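Local coordinates for protein lipocalin allergen (Canis lupus familiaris, PDB 4ODD) that is a secreted lipocalin allergen of dog dander and probably binds small molecules, as lipocalins generally do, at residues Lys16-Ser22 and Asn144-Gly149. Sequence-based numbering, arbitrary orientation.
Sequences KTLYVSS and NIIYLG
Val20 and Ile146 form an antiparallel hydrogen-bonded pair. Val20 N gives to Ile146 O at 3.0 Å, and Ile146 N returns a bond to Val20 O at 2.8 Å; both are close to straight. Further along, Leu18 O takes two donors: Leu148 N at 2.7 Å and, more bent, Gly149 N at 3.3 Å. On one face of the sheet the rings of Tyr19 and Tyr147 meet obliquely, their planes at 54°. Tyr147 CD1 sits over a face of the Tyr19 ring, toward its rim, 3.4 Å from Tyr19 CZ. A chi1 of 176° turns the Tyr147 ring to the side of its own carbonyl carbon, toward Gly149, and Gly149 N stands over the centre of one ring face. Ile145 CG2 touches Tyr19 CD1 at 4.0 Å. The backbone pairing adds the short strand 145-147, which follows helix 125-137, to strand 13-22, the first strand of the lipocalin barrel. On the face of Val20 and Ile146, Leu148 CD1, from the loop after the strand, reaches both methyls of Val20, the nearer being CG2 at 3.7 Å. Strand 13-22 also pairs with strand 110-118, where Leu18 and Tyr19 face Leu116 in a classic beta bulge. Helix 125-137 covers the tyrosine side through Ile128 on Tyr19 and Phe131 on Ile145. Ile28 of helix 25-28 touches Val20 and Ile146.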
loop_
_atom_site.group_PDB
_atom_site.type_symbol
_atom_site.label_atom_id
_atom_site.label_comp_id
_atom_site.label_asym_id
_atom_site.label_seq_id
_atom_site.Cartn_x
_atom_site.Cartn_y
_atom_site.Cartn_z
ATOM N N LYS A 16 5.229 -1.870 7.800
ATOM C CA LYS A 16 6.319 -2.272 6.941
ATOM C C LYS A 16 5.692 -2.991 5.745
ATOM O O LYS A 16 4.718 -3.745 5.911
ATOM C CB LYS A 16 7.274 -3.196 7.705
ATOM C CG LYS A 16 8.245 -3.955 6.807
ATOM C CD LYS A 16 9.155 -4.903 7.600
ATOM C CE LYS A 16 10.197 -5.583 6.688
ATOM N NZ LYS A 16 11.001 -4.584 5.906
ATOM N N THR A 17 6.223 -2.756 4.545
ATOM C CA THR A 17 5.677 -3.446 3.383
ATOM C C THR A 17 6.222 -4.867 3.310
ATOM O O THR A 17 7.428 -5.070 3.367
ATOM C CB THR A 17 6.008 -2.742 2.057
ATOM O OG1 THR A 17 5.701 -1.347 2.153
ATOM C CG2 THR A 17 5.204 -3.376 0.928
ATOM N N LEU A 18 5.332 -5.842 3.177
ATOM C CA LEU A 18 5.735 -7.232 2.980
ATOM C C LEU A 18 5.599 -7.647 1.512
ATOM O O LEU A 18 6.578 -8.058 0.869
ATOM C CB LEU A 18 4.910 -8.152 3.871
ATOM C CG LEU A 18 5.391 -8.268 5.320
ATOM C CD1 LEU A 18 6.116 -7.012 5.768
ATOM C CD2 LEU A 18 4.254 -8.607 6.259
ATOM N N TYR A 19 4.392 -7.531 0.971
ATOM C CA TYR A 19 4.169 -7.893 -0.425
ATOM C C TYR A 19 3.435 -6.803 -1.168
ATOM O O TYR A 19 2.635 -6.075 -0.590
ATOM C CB TYR A 19 3.354 -9.179 -0.533
ATOM C CG TYR A 19 4.021 -10.422 0.010
ATOM C CD1 TYR A 19 4.651 -11.324 -0.845
ATOM C CD2 TYR A 19 4.001 -10.713 1.364
ATOM C CE1 TYR A 19 5.253 -12.475 -0.359
ATOM C CE2 TYR A 19 4.600 -11.860 1.855
ATOM C CZ TYR A 19 5.224 -12.733 0.991
ATOM O OH TYR A 19 5.819 -13.866 1.484
ATOM N N VAL A 20 3.720 -6.702 -2.459
ATOM C CA VAL A 20 2.942 -5.883 -3.373
ATOM C C VAL A 20 2.709 -6.669 -4.654
ATOM O O VAL A 20 3.539 -7.485 -5.058
ATOM C CB VAL A 20 3.665 -4.569 -3.752
ATOM C CG1 VAL A 20 3.818 -3.682 -2.556
ATOM C CG2 VAL A 20 5.010 -4.876 -4.367
ATOM N N SER A 21 1.576 -6.412 -5.293
ATOM C CA SER A 21 1.311 -6.965 -6.610
ATOM C C SER A 21 0.671 -5.884 -7.445
ATOM O O SER A 21 0.190 -4.887 -6.913
ATOM C CB SER A 21 0.413 -8.214 -6.536
ATOM O OG SER A 21 -0.907 -7.910 -6.095
ATOM N N SER A 22 0.673 -6.086 -8.754
ATOM C CA SER A 22 0.107 -5.113 -9.671
ATOM C C SER A 22 -0.202 -5.737 -11.030
ATOM O O SER A 22 0.422 -6.722 -11.430
ATOM C CB SER A 22 1.066 -3.934 -9.853
ATOM O OG SER A 22 0.499 -2.965 -10.722
ATOM N N ASN A 144 2.869 -11.575 -10.820
ATOM C CA ASN A 144 3.083 -10.158 -10.576
ATOM C C ASN A 144 3.186 -9.841 -9.087
ATOM O O ASN A 144 3.129 -8.684 -8.693
ATOM C CB ASN A 144 1.995 -9.315 -11.249
ATOM C CG ASN A 144 2.149 -9.253 -12.764
ATOM O OD1 ASN A 144 3.167 -9.673 -13.313
ATOM N ND2 ASN A 144 1.146 -8.716 -13.441
ATOM N N ILE A 145 3.348 -10.876 -8.268
ATOM C CA ILE A 145 3.520 -10.693 -6.832
ATOM C C ILE A 145 4.993 -10.558 -6.471
ATOM O O ILE A 145 5.818 -11.358 -6.911
ATOM C CB ILE A 145 2.932 -11.863 -6.037
ATOM C CG1 ILE A 145 1.412 -11.898 -6.194
ATOM C CG2 ILE A 145 3.332 -11.763 -4.563
ATOM C CD1 ILE A 145 0.743 -13.036 -5.426
ATOM N N ILE A 146 5.324 -9.549 -5.672
ATOM C CA ILE A 146 6.713 -9.307 -5.271
ATOM C C ILE A 146 6.857 -9.181 -3.754
ATOM O O ILE A 146 6.076 -8.483 -3.094
ATOM C CB ILE A 146 7.253 -8.029 -5.908
ATOM C CG1 ILE A 146 7.265 -8.163 -7.422
ATOM C CG2 ILE A 146 8.644 -7.720 -5.401
ATOM C CD1 ILE A 146 7.636 -6.880 -8.106
ATOM N N TYR A 147 7.859 -9.864 -3.203
ATOM C CA TYR A 147 8.146 -9.770 -1.772
ATOM C C TYR A 147 9.157 -8.639 -1.531
ATOM O O TYR A 147 10.229 -8.597 -2.153
ATOM C CB TYR A 147 8.640 -11.122 -1.232
ATOM C CG TYR A 147 9.055 -11.090 0.220
ATOM C CD1 TYR A 147 8.116 -10.914 1.229
ATOM C CD2 TYR A 147 10.389 -11.224 0.584
ATOM C CE1 TYR A 147 8.501 -10.869 2.562
ATOM C CE2 TYR A 147 10.779 -11.177 1.912
ATOM C CZ TYR A 147 9.835 -11.003 2.901
ATOM O OH TYR A 147 10.234 -10.965 4.232
ATOM N N LEU A 148 8.792 -7.692 -0.669
ATOM C CA LEU A 148 9.657 -6.533 -0.423
ATOM C C LEU A 148 10.178 -6.544 0.986
ATOM O O LEU A 148 11.000 -5.702 1.349
ATOM C CB LEU A 148 8.918 -5.224 -0.672
ATOM C CG LEU A 148 8.521 -4.942 -2.119
ATOM C CD1 LEU A 148 7.747 -3.605 -2.214
ATOM C CD2 LEU A 148 9.763 -4.943 -3.004
ATOM N N GLY A 149 9.693 -7.510 1.769
ATOM C CA GLY A 149 10.103 -7.687 3.151
ATOM C C GLY A 149 11.601 -7.691 3.422
ATOM O O GLY A 149 12.033 -7.283 4.506
#